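Long-range contacts in outer membrane protein TP0453 (Treponema pallidum, PDB 3K8G), which might be involved in ligand transport and alters membrane permeability at acidic pH: residues A[160-166]-A[188-194]; A[199-205]-A[237-243]; A[204-210]-A[231-236]. One frame throughout, in Å; residues are numbered along the deposited sequence.

Contact 1 of 3, residues A[160-166]-A[188-194]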
loop_
_atom_site.group_PDB
_atom_site.type_symbol
_atom_site.label_atom_id
_atom_site.label_comp_id
_atom_site.label_asym_id
_atom_site.label_seq_id
_atom_site.Cartn_x
_atom_site.Cartn_y
_atom_site.Cartn_z
ATOM N N GLN A 160 0.431 -2.169 -14.713
ATOM C CA GLN A 160 1.396 -1.597 -13.761
ATOM C C GLN A 160 0.758 -0.487 -12.903
ATOM O O GLN A 160 1.444 0.326 -12.292
ATOM C CB GLN A 160 2.615 -1.072 -14.517
ATOM C CG GLN A 160 3.161 -2.158 -15.494
ATOM C CD GLN A 160 4.539 -1.849 -16.016
ATOM O OE1 GLN A 160 4.912 -0.681 -16.147
ATOM N NE2 GLN A 160 5.305 -2.895 -16.322
ATOM N N THR A 161 -0.569 -0.488 -12.859
ATOM C CA THR A 161 -1.339 0.482 -12.068
ATOM C C THR A 161 -1.193 0.181 -10.571
ATOM O O THR A 161 -1.411 -0.943 -10.136
ATOM C CB THR A 161 -2.810 0.467 -12.491
ATOM O OG1 THR A 161 -2.898 0.852 -13.869
ATOM C CG2 THR A 161 -3.643 1.464 -11.687
ATOM N N VAL A 162 -0.848 1.217 -9.819
ATOM C CA VAL A 162 -0.812 1.232 -8.357
ATOM C C VAL A 162 -2.239 1.578 -7.882
ATOM O O VAL A 162 -2.862 2.491 -8.422
ATOM C CB VAL A 162 0.186 2.303 -7.855
ATOM C CG1 VAL A 162 0.158 2.457 -6.286
ATOM C CG2 VAL A 162 1.602 1.986 -8.332
ATOM N N ALA A 163 -2.764 0.820 -6.913
ATOM C CA ALA A 163 -4.149 1.050 -6.428
ATOM C C ALA A 163 -4.158 1.383 -4.934
ATOM O O ALA A 163 -3.470 0.727 -4.152
ATOM C CB ALA A 163 -5.034 -0.211 -6.726
ATOM N N LEU A 164 -4.946 2.385 -4.520
ATOM C CA LEU A 164 -5.101 2.632 -3.104
ATOM C C LEU A 164 -6.581 2.717 -2.798
ATOM O O LEU A 164 -7.353 3.241 -3.608
ATOM C CB LEU A 164 -4.419 3.933 -2.655
ATOM C CG LEU A 164 -2.898 3.831 -2.387
ATOM C CD1 LEU A 164 -2.155 4.122 -3.659
ATOM C CD2 LEU A 164 -2.508 4.822 -1.297
ATOM N N TYR A 165 -6.966 2.169 -1.654
ATOM C CA TYR A 165 -8.316 2.382 -1.170
ATOM C C TYR A 165 -8.233 3.007 0.215
ATOM O O TYR A 165 -7.630 2.419 1.134
ATOM C CB TYR A 165 -9.065 1.054 -1.108
ATOM C CG TYR A 165 -10.492 1.237 -0.583
ATOM C CD1 TYR A 165 -11.358 2.104 -1.230
ATOM C CD2 TYR A 165 -10.973 0.525 0.538
ATOM C CE1 TYR A 165 -12.660 2.288 -0.790
ATOM C CE2 TYR A 165 -12.307 0.701 0.961
ATOM C CZ TYR A 165 -13.128 1.595 0.273
ATOM O OH TYR A 165 -14.449 1.842 0.639
ATOM N N ILE A 166 -8.851 4.173 0.393
ATOM C CA ILE A 166 -8.557 4.980 1.603
ATOM C C ILE A 166 -9.894 5.290 2.249
ATOM O O ILE A 166 -10.724 5.951 1.618
ATOM C CB ILE A 166 -7.819 6.278 1.194
ATOM C CG1 ILE A 166 -6.506 5.925 0.469
ATOM C CG2 ILE A 166 -7.619 7.261 2.431
ATOM C CD1 ILE A 166 -6.288 6.752 -0.827
ATOM N N ALA A 188 -14.932 7.701 1.484
ATOM C CA ALA A 188 -13.867 6.857 0.989
ATOM C C ALA A 188 -13.339 7.355 -0.352
ATOM O O ALA A 188 -14.092 7.952 -1.144
ATOM C CB ALA A 188 -14.392 5.440 0.878
ATOM N N MET A 189 -12.045 7.136 -0.593
ATOM C CA MET A 189 -11.433 7.513 -1.834
ATOM C C MET A 189 -10.844 6.266 -2.481
ATOM O O MET A 189 -10.166 5.488 -1.806
ATOM C CB MET A 189 -10.308 8.548 -1.624
ATOM C CG MET A 189 -9.442 8.810 -2.899
ATOM S SD MET A 189 -7.947 9.858 -2.662
ATOM C CE MET A 189 -8.727 11.351 -2.149
ATOM N N GLU A 190 -11.074 6.101 -3.785
ATOM C CA GLU A 190 -10.330 5.096 -4.582
ATOM C C GLU A 190 -9.317 5.897 -5.409
ATOM O O GLU A 190 -9.677 6.921 -5.980
ATOM C CB GLU A 190 -11.277 4.435 -5.582
ATOM C CG GLU A 190 -12.341 3.552 -5.003
ATOM C CD GLU A 190 -13.237 2.996 -6.119
ATOM O OE1 GLU A 190 -12.716 2.392 -7.056
ATOM O OE2 GLU A 190 -14.462 3.151 -6.031
ATOM N N LEU A 191 -8.089 5.411 -5.523
ATOM C CA LEU A 191 -7.048 6.136 -6.245
ATOM C C LEU A 191 -6.231 5.171 -7.060
ATOM O O LEU A 191 -5.707 4.188 -6.505
ATOM C CB LEU A 191 -6.136 6.866 -5.233
ATOM C CG LEU A 191 -4.888 7.582 -5.726
ATOM C CD1 LEU A 191 -5.300 8.734 -6.674
ATOM C CD2 LEU A 191 -4.082 8.087 -4.529
ATOM N N TYR A 192 -6.072 5.462 -8.360
ATOM C CA TYR A 192 -5.360 4.557 -9.302
ATOM C C TYR A 192 -4.327 5.387 -10.053
ATOM O O TYR A 192 -4.697 6.420 -10.637
ATOM C CB TYR A 192 -6.360 3.890 -10.278
ATOM C CG TYR A 192 -7.461 3.198 -9.496
ATOM C CD1 TYR A 192 -7.228 1.950 -8.898
ATOM C CD2 TYR A 192 -8.711 3.802 -9.318
ATOM C CE1 TYR A 192 -8.246 1.313 -8.128
ATOM C CE2 TYR A 192 -9.728 3.161 -8.542
ATOM C CZ TYR A 192 -9.457 1.926 -7.961
ATOM O OH TYR A 192 -10.441 1.289 -7.189
ATOM N N LEU A 193 -3.054 4.975 -9.973
ATOM C CA LEU A 193 -1.927 5.772 -10.497
ATOM C C LEU A 193 -1.088 4.964 -11.460
ATOM O O LEU A 193 -0.950 3.745 -11.302
ATOM C CB LEU A 193 -1.032 6.304 -9.359
ATOM C CG LEU A 193 -1.727 6.883 -8.106
ATOM C CD1 LEU A 193 -1.775 5.886 -6.945
ATOM C CD2 LEU A 193 -1.091 8.213 -7.621
ATOM N N THR A 194 -0.482 5.641 -12.441
ATOM C CA THR A 194 0.404 4.927 -13.359
ATOM C C THR A 194 1.594 5.848 -13.706
ATOM O O THR A 194 1.434 7.063 -13.855
ATOM C CB THR A 194 -0.385 4.433 -14.614
ATOM O OG1 THR A 194 0.367 3.423 -15.300
ATOM C CG2 THR A 194 -0.693 5.565 -15.558
HETATM O O HOH W 1 -9.534 1.589 -4.411
#

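Contact 2 of 3, residues A[199-205]-A[237-243]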
loop_
_atom_site.group_PDB
_atom_site.type_symbol
_atom_site.label_atom_id
_atom_site.label_comp_id
_atom_site.label_asym_id
_atom_site.label_seq_id
_atom_site.Cartn_x
_atom_site.Cartn_y
_atom_site.Cartn_z
ATOM N N GLU A 199 6.907 11.104 -12.786
ATOM C CA GLU A 199 5.643 11.415 -12.110
ATOM C C GLU A 199 4.619 10.315 -12.279
ATOM O O GLU A 199 4.893 9.311 -12.947
ATOM C CB GLU A 199 5.082 12.736 -12.606
ATOM C CG GLU A 199 4.624 12.725 -14.046
ATOM C CD GLU A 199 4.406 14.126 -14.577
ATOM O OE1 GLU A 199 3.607 14.286 -15.524
ATOM O OE2 GLU A 199 5.034 15.066 -14.040
ATOM N N TYR A 200 3.447 10.513 -11.654
ATOM C CA TYR A 200 2.328 9.584 -11.740
ATOM C C TYR A 200 1.106 10.292 -12.279
ATOM O O TYR A 200 0.801 11.390 -11.841
ATOM C CB TYR A 200 2.050 8.930 -10.343
ATOM C CG TYR A 200 2.958 7.748 -10.127
ATOM C CD1 TYR A 200 4.278 7.922 -9.742
ATOM C CD2 TYR A 200 2.520 6.451 -10.406
ATOM C CE1 TYR A 200 5.144 6.817 -9.578
ATOM C CE2 TYR A 200 3.381 5.344 -10.256
ATOM C CZ TYR A 200 4.672 5.536 -9.829
ATOM O OH TYR A 200 5.497 4.425 -9.702
ATOM N N LEU A 201 0.430 9.677 -13.253
ATOM C CA LEU A 201 -0.880 10.113 -13.715
ATOM C C LEU A 201 -1.919 9.377 -12.864
ATOM O O LEU A 201 -1.717 8.196 -12.570
ATOM C CB LEU A 201 -1.100 9.638 -15.151
ATOM C CG LEU A 201 -0.951 10.629 -16.302
ATOM C CD1 LEU A 201 -0.631 9.851 -17.567
ATOM C CD2 LEU A 201 -2.217 11.478 -16.483
ATOM N N TYR A 202 -3.012 10.027 -12.486
ATOM C CA TYR A 202 -3.998 9.287 -11.648
ATOM C C TYR A 202 -5.447 9.576 -11.958
ATOM O O TYR A 202 -5.772 10.593 -12.597
ATOM C CB TYR A 202 -3.723 9.477 -10.146
ATOM C CG TYR A 202 -3.872 10.886 -9.669
ATOM C CD1 TYR A 202 -2.750 11.706 -9.540
ATOM C CD2 TYR A 202 -5.126 11.413 -9.352
ATOM C CE1 TYR A 202 -2.865 13.012 -9.112
ATOM C CE2 TYR A 202 -5.252 12.727 -8.932
ATOM C CZ TYR A 202 -4.112 13.507 -8.806
ATOM O OH TYR A 202 -4.220 14.798 -8.377
ATOM N N THR A 203 -6.319 8.658 -11.511
ATOM C CA THR A 203 -7.750 8.891 -11.505
ATOM C C THR A 203 -8.150 8.558 -10.096
ATOM O O THR A 203 -7.626 7.601 -9.499
ATOM C CB THR A 203 -8.561 7.902 -12.389
ATOM O OG1 THR A 203 -7.998 7.814 -13.688
ATOM C CG2 THR A 203 -9.998 8.381 -12.541
ATOM N N LEU A 204 -9.111 9.302 -9.584
ATOM C CA LEU A 204 -9.661 8.981 -8.271
ATOM C C LEU A 204 -11.157 9.214 -8.256
ATOM O O LEU A 204 -11.718 9.968 -9.091
ATOM C CB LEU A 204 -8.943 9.744 -7.148
ATOM C CG LEU A 204 -9.066 11.277 -7.045
ATOM C CD1 LEU A 204 -10.377 11.714 -6.328
ATOM C CD2 LEU A 204 -7.871 11.858 -6.295
ATOM N N SER A 205 -11.803 8.527 -7.321
ATOM C CA SER A 205 -13.176 8.749 -7.035
ATOM C C SER A 205 -13.248 9.031 -5.538
ATOM O O SER A 205 -12.605 8.338 -4.736
ATOM C CB SER A 205 -13.952 7.490 -7.403
ATOM O OG SER A 205 -15.326 7.663 -7.149
ATOM N N ILE A 237 -15.207 12.632 -9.355
ATOM C CA ILE A 237 -14.221 11.935 -10.178
ATOM C C ILE A 237 -13.213 12.929 -10.710
ATOM O O ILE A 237 -13.583 13.938 -11.314
ATOM C CB ILE A 237 -14.887 11.222 -11.367
ATOM C CG1 ILE A 237 -16.137 10.449 -10.913
ATOM C CG2 ILE A 237 -13.855 10.368 -12.166
ATOM C CD1 ILE A 237 -15.847 9.172 -10.167
ATOM N N ILE A 238 -11.943 12.649 -10.458
ATOM C CA ILE A 238 -10.841 13.430 -10.965
ATOM C C ILE A 238 -10.056 12.513 -11.870
ATOM O O ILE A 238 -9.619 11.433 -11.450
ATOM C CB ILE A 238 -9.955 13.970 -9.832
ATOM C CG1 ILE A 238 -10.817 14.806 -8.860
ATOM C CG2 ILE A 238 -8.778 14.785 -10.418
ATOM C CD1 ILE A 238 -10.079 15.379 -7.673
ATOM N N GLU A 239 -9.899 12.901 -13.134
ATOM C CA GLU A 239 -9.019 12.121 -13.997
ATOM C C GLU A 239 -7.913 12.938 -14.640
ATOM O O GLU A 239 -8.078 14.125 -14.951
ATOM C CB GLU A 239 -9.825 11.322 -15.024
ATOM C CG GLU A 239 -11.094 12.021 -15.496
ATOM C CD GLU A 239 -12.166 11.056 -15.997
ATOM O OE1 GLU A 239 -11.841 9.890 -16.327
ATOM O OE2 GLU A 239 -13.347 11.460 -16.043
ATOM N N ASP A 240 -6.781 12.274 -14.814
ATOM C CA ASP A 240 -5.618 12.823 -15.478
ATOM C C ASP A 240 -4.926 13.841 -14.586
ATOM O O ASP A 240 -4.315 14.767 -15.078
ATOM C CB ASP A 240 -5.985 13.427 -16.840
ATOM C CG ASP A 240 -6.744 12.455 -17.726
ATOM O OD1 ASP A 240 -7.796 12.860 -18.298
ATOM O OD2 ASP A 240 -6.291 11.291 -17.848
ATOM N N GLY A 241 -5.027 13.658 -13.269
ATOM C CA GLY A 241 -4.222 14.446 -12.340
ATOM C C GLY A 241 -2.788 13.969 -12.429
ATOM O O GLY A 241 -2.534 12.849 -12.899
ATOM N N THR A 242 -1.845 14.810 -12.004
ATOM C CA THR A 242 -0.434 14.413 -11.923
ATOM C C THR A 242 0.173 14.750 -10.561
ATOM O O THR A 242 -0.192 15.733 -9.942
ATOM C CB THR A 242 0.418 15.097 -12.999
ATOM O OG1 THR A 242 0.220 16.514 -12.910
ATOM C CG2 THR A 242 0.005 14.605 -14.403
ATOM N N ILE A 243 1.101 13.924 -10.110
ATOM C CA ILE A 243 1.864 14.140 -8.887
ATOM C C ILE A 243 3.231 13.521 -9.134
ATOM O O ILE A 243 3.319 12.456 -9.765
ATOM C CB ILE A 243 1.166 13.455 -7.654
ATOM C CG1 ILE A 243 1.948 13.693 -6.348
ATOM C CG2 ILE A 243 0.931 11.950 -7.911
ATOM C CD1 ILE A 243 1.191 13.256 -5.086
#

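Contact 3 of 3, residues A[204-210]-A[231-236]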
loop_
_atom_site.group_PDB
_atom_site.type_symbol
_atom_site.label_atom_id
_atom_site.label_comp_id
_atom_site.label_asym_id
_atom_site.label_seq_id
_atom_site.Cartn_x
_atom_site.Cartn_y
_atom_site.Cartn_z
ATOM N N LEU A 204 -9.111 9.302 -9.584
ATOM C CA LEU A 204 -9.661 8.981 -8.271
ATOM C C LEU A 204 -11.157 9.214 -8.256
ATOM O O LEU A 204 -11.718 9.968 -9.091
ATOM C CB LEU A 204 -8.943 9.744 -7.148
ATOM C CG LEU A 204 -9.066 11.277 -7.045
ATOM C CD1 LEU A 204 -10.377 11.714 -6.328
ATOM C CD2 LEU A 204 -7.871 11.858 -6.295
ATOM N N SER A 205 -11.803 8.527 -7.321
ATOM C CA SER A 205 -13.176 8.749 -7.035
ATOM C C SER A 205 -13.248 9.031 -5.538
ATOM O O SER A 205 -12.605 8.338 -4.736
ATOM C CB SER A 205 -13.952 7.490 -7.403
ATOM O OG SER A 205 -15.326 7.663 -7.149
ATOM N N LEU A 206 -14.036 10.026 -5.155
ATOM C CA LEU A 206 -14.151 10.410 -3.762
ATOM C C LEU A 206 -15.637 10.473 -3.414
ATOM O O LEU A 206 -16.424 11.141 -4.111
ATOM C CB LEU A 206 -13.458 11.767 -3.522
ATOM C CG LEU A 206 -13.611 12.489 -2.179
ATOM C CD1 LEU A 206 -12.904 11.714 -1.052
ATOM C CD2 LEU A 206 -12.986 13.894 -2.333
ATOM N N GLN A 207 -16.011 9.780 -2.341
ATOM C CA GLN A 207 -17.390 9.717 -1.912
ATOM C C GLN A 207 -17.743 11.066 -1.276
ATOM O O GLN A 207 -17.034 11.560 -0.382
ATOM C CB GLN A 207 -17.569 8.518 -0.932
ATOM C CG GLN A 207 -19.015 8.031 -0.789
ATOM C CD GLN A 207 -19.524 7.225 -2.005
ATOM O OE1 GLN A 207 -18.903 6.246 -2.442
ATOM N NE2 GLN A 207 -20.656 7.635 -2.537
ATOM N N LEU A 208 -18.790 11.702 -1.793
ATOM C CA LEU A 208 -19.185 13.034 -1.332
ATOM C C LEU A 208 -20.315 13.006 -0.286
ATOM O O LEU A 208 -20.529 13.993 0.422
ATOM C CB LEU A 208 -19.640 13.902 -2.511
ATOM C CG LEU A 208 -18.626 14.247 -3.620
ATOM C CD1 LEU A 208 -19.323 14.917 -4.808
ATOM C CD2 LEU A 208 -17.485 15.135 -3.106
ATOM N N GLY A 209 -21.035 11.892 -0.207
ATOM C CA GLY A 209 -22.235 11.815 0.644
ATOM C C GLY A 209 -23.415 12.586 0.071
ATOM O O GLY A 209 -23.717 12.465 -1.114
ATOM N N ASN A 210 -24.100 13.366 0.914
ATOM C CA ASN A 210 -25.209 14.215 0.452
ATOM C C ASN A 210 -24.754 15.645 0.148
ATOM O O ASN A 210 -25.506 16.458 -0.402
ATOM C CB ASN A 210 -26.390 14.188 1.449
ATOM C CG ASN A 210 -27.100 12.840 1.474
ATOM O OD1 ASN A 210 -27.351 12.273 2.549
ATOM N ND2 ASN A 210 -27.426 12.315 0.292
ATOM N N VAL A 231 -18.793 15.164 -11.469
ATOM C CA VAL A 231 -19.538 14.477 -10.419
ATOM C C VAL A 231 -20.401 13.404 -11.076
ATOM O O VAL A 231 -20.956 13.627 -12.161
ATOM C CB VAL A 231 -20.384 15.473 -9.580
ATOM C CG1 VAL A 231 -21.250 14.747 -8.533
ATOM C CG2 VAL A 231 -19.466 16.459 -8.883
ATOM N N GLU A 232 -20.460 12.235 -10.446
ATOM C CA GLU A 232 -21.307 11.130 -10.883
ATOM C C GLU A 232 -22.038 10.610 -9.650
ATOM O O GLU A 232 -21.410 10.058 -8.744
ATOM C CB GLU A 232 -20.473 9.984 -11.470
ATOM C CG GLU A 232 -19.716 10.285 -12.781
ATOM C CD GLU A 232 -19.204 9.006 -13.455
ATOM O OE1 GLU A 232 -18.173 9.054 -14.159
ATOM O OE2 GLU A 232 -19.830 7.942 -13.279
ATOM N N GLY A 233 -23.357 10.781 -9.608
ATOM C CA GLY A 233 -24.120 10.432 -8.409
ATOM C C GLY A 233 -23.523 11.150 -7.214
ATOM O O GLY A 233 -23.395 12.372 -7.217
ATOM N N ASP A 234 -23.098 10.382 -6.213
ATOM C CA ASP A 234 -22.509 10.952 -5.002
ATOM C C ASP A 234 -20.964 10.875 -4.977
ATOM O O ASP A 234 -20.345 10.923 -3.906
ATOM C CB ASP A 234 -23.127 10.274 -3.763
ATOM C CG ASP A 234 -24.550 10.780 -3.457
ATOM O OD1 ASP A 234 -25.035 11.722 -4.134
ATOM O OD2 ASP A 234 -25.180 10.235 -2.526
ATOM N N ARG A 235 -20.349 10.799 -6.160
ATOM C CA ARG A 235 -18.899 10.656 -6.258
ATOM C C ARG A 235 -18.242 11.720 -7.131
ATOM O O ARG A 235 -18.664 11.946 -8.281
ATOM C CB ARG A 235 -18.532 9.288 -6.830
ATOM C CG ARG A 235 -18.849 8.105 -5.928
ATOM C CD ARG A 235 -18.388 6.822 -6.608
ATOM N NE ARG A 235 -18.917 6.700 -7.970
ATOM C CZ ARG A 235 -18.235 6.260 -9.035
ATOM N NH1 ARG A 235 -16.948 5.908 -8.938
ATOM N NH2 ARG A 235 -18.844 6.205 -10.217
ATOM N N LEU A 236 -17.210 12.352 -6.579
ATOM C CA LEU A 236 -16.361 13.265 -7.318
ATOM C C LEU A 236 -15.290 12.464 -8.036
ATOM O O LEU A 236 -14.539 11.722 -7.400
ATOM C CB LEU A 236 -15.712 14.252 -6.356
ATOM C CG LEU A 236 -14.882 15.354 -7.038
ATOM C CD1 LEU A 236 -15.820 16.331 -7.762
ATOM C CD2 LEU A 236 -13.996 16.071 -6.021
#

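Contact 1 of 3, residues A[160-166]-A[188-194]
Tyr-165 carries its CG opposite the backbone N (chi1 179°), which brings the ring toward the start of segment 188-194, where Tyr-165 OH lies 3.6 Å from Ala-188 CB. On the other side of the pair, Leu-193 sets CG beside its own N (chi1 -43°), swinging CD1 across to Leu-164 CD1 at 3.7 Å. These side chains decorate two neighbouring antiparallel strands, 162-166 and 189-194, of the U-shaped beta-half-barrel. Three hydrogen-bonded pairs, Val-162 with Leu-193, Leu-164 with Leu-191 and Ile-166 with Met-189, alternate with two non-hydrogen-bonded ones and keep the register unbroken.

One face of the pair is wholly apolar. The Leu-193 methyl that reaches Leu-164 also meets Val-162 CG1, so a single branch serves two residues of the opposite strand. Farther along, Ile-166 and Met-189 run side by side in the same direction, with Ile-166 CD1 4.0 Å from Met-189 SD. Phe-172 of helix 169-176 packs on Ile-166, Met-189 and Leu-191 and covers this end of the face, while Leu-164 touches Val-21 and Leu-23 of strand 21-26.

The opposite face mixes aromatic and acidic groups beneath helix 147-153, whose Phe-149 touches Ala-163, Tyr-165 and Tyr-192. Ala-163 CB sits 3.8 Å from Tyr-192 CD1, and Thr-161 presents CG2 to Tyr-192 CB. The phenol of Tyr-192 reaches back along its own strand to Glu-190, which receives it on the anti side of the carboxylate, with Glu-190 OE1 close to the ring plane. Arg-148 adds a cation-pi contact to the same ring. One water then joins the strands: it donates both to Leu-164 O and to Tyr-192 OH, 2.9 Å from each, so that Leu-164 O accepts this bond besides the one from Leu-191 N.

Contact 2 of 3, residues A[199-205]-A[237-243]
Tyr-202 lays one face of its ring over the backbone of Gly-241, a CH-pi contact in which Gly-241 CA stands 3.8 Å from the ring centroid and 18° off its normal. The ring is brought there by CG standing between the backbone N and the carbonyl carbon (chi1 64°). Beneath it the antiparallel pairing shifts by one residue at a G1 beta bulge: Asp-240 and Gly-241 both face Tyr-202, whose O accepts a bond from Gly-241 N at 3.2 Å and a weak one from Asp-240 N. Asp-240 takes the positive phi of the motif, and the second strand turns a corner here.

Along the same face Tyr-202 CD1 meets Ile-243 CG2 at 4.0 Å, and beyond the bulge the side chains of Leu-204 and Ile-238 extend abreast, with Leu-204 CD1 3.9 Å from Ile-238 CD1. On the other face Thr-203 and Glu-239 are likewise aligned, Thr-203 CG2 against Glu-239 CB, and Leu-201 CD2 rests 3.8 Å from Asp-240 CA. Glu-239 OE2 is hydrogen-bonded to His-230 NE2.

Strands 189-196 and 228-232 flank the pair. Leu-204 and Ile-243 pack on helix 169-176, while Tyr-200, hydrogen-bonded through OH to Asn-30, touches helix 245-253, one of the helices that move when the hydrophobic cavity opens.

Contact 3 of 3, residues A[204-210]-A[231-236]
The guanidinium of Arg-235 is met obliquely by Ser-205 OG, which accepts a hydrogen bond from Arg-235 NH1 at 3.0 Å. The oxygen lies well out of the guanidinium plane and the N-H...O angle is only 130°, a bent bond. Arg-235 closes the type II' turn, Glu-232 to Arg-235, of a beta hairpin whose second arm pairs antiparallel with the end of strand 199-207. The side-chain amide of Gln-207 lies by the aliphatic part of Arg-235, with Gln-207 NE2 3.9 Å from Arg-235 CG. This amide stands steeply, at 79°, to the carboxylate of Asp-234, and Gln-207 NE2 comes to 3.6 Å from Asp-234 O and 3.8 Å from Asp-234 CB without forming a hydrogen bond.

Gly-233 takes the positive phi required at the second position of such a turn, and Glu-232 and Arg-235 exchange two backbone hydrogen bonds across it. A long salt bridge from Arg-235 NH2 to Glu-232 OE2 joins the same two residues. NH1 thus serves Ser-205, while NH2 faces Glu-232 across a wide gap.

Leu-208 supplies the apolar side of the contact. Leu-208 CD2 meets Leu-236 CB at 3.8 Å, and CD1 extends to Val-231 CG1, so one isobutyl group touches both arms of the hairpin. Leu-186 and Ile-213, from adjoining loops, pack on Leu-208 as well. Gly-209 O comes close to the carboxylate of Asp-234 without a bond, since both are acceptors.

Backbone pairing continues from Leu-206 with Leu-236 past the end of the strand, where Leu-208 N gives a short, nearly straight bond to Asp-234 O, 2.7 Å long.

In the fold
From the N terminus, contact 1 comes first: it closes a loop of 21 residues that holds helix 169-176, bringing strand 189-196 back beside 162-166. The chain then turns directly into strand 199-207, which pairs with 189-196 (Thr-194 N to Leu-201 O, 2.8 Å) and so joins contact 1 to the other two. Contact 2 opens only after contact 1 has closed. Contact 3 nests within its loop, around helix 215-225 and the start of strand 228-232; the two share Leu-204 and Ser-205. Together they align strands 162-166, 189-196, 199-207 and 235-244 side by side in the half-barrel.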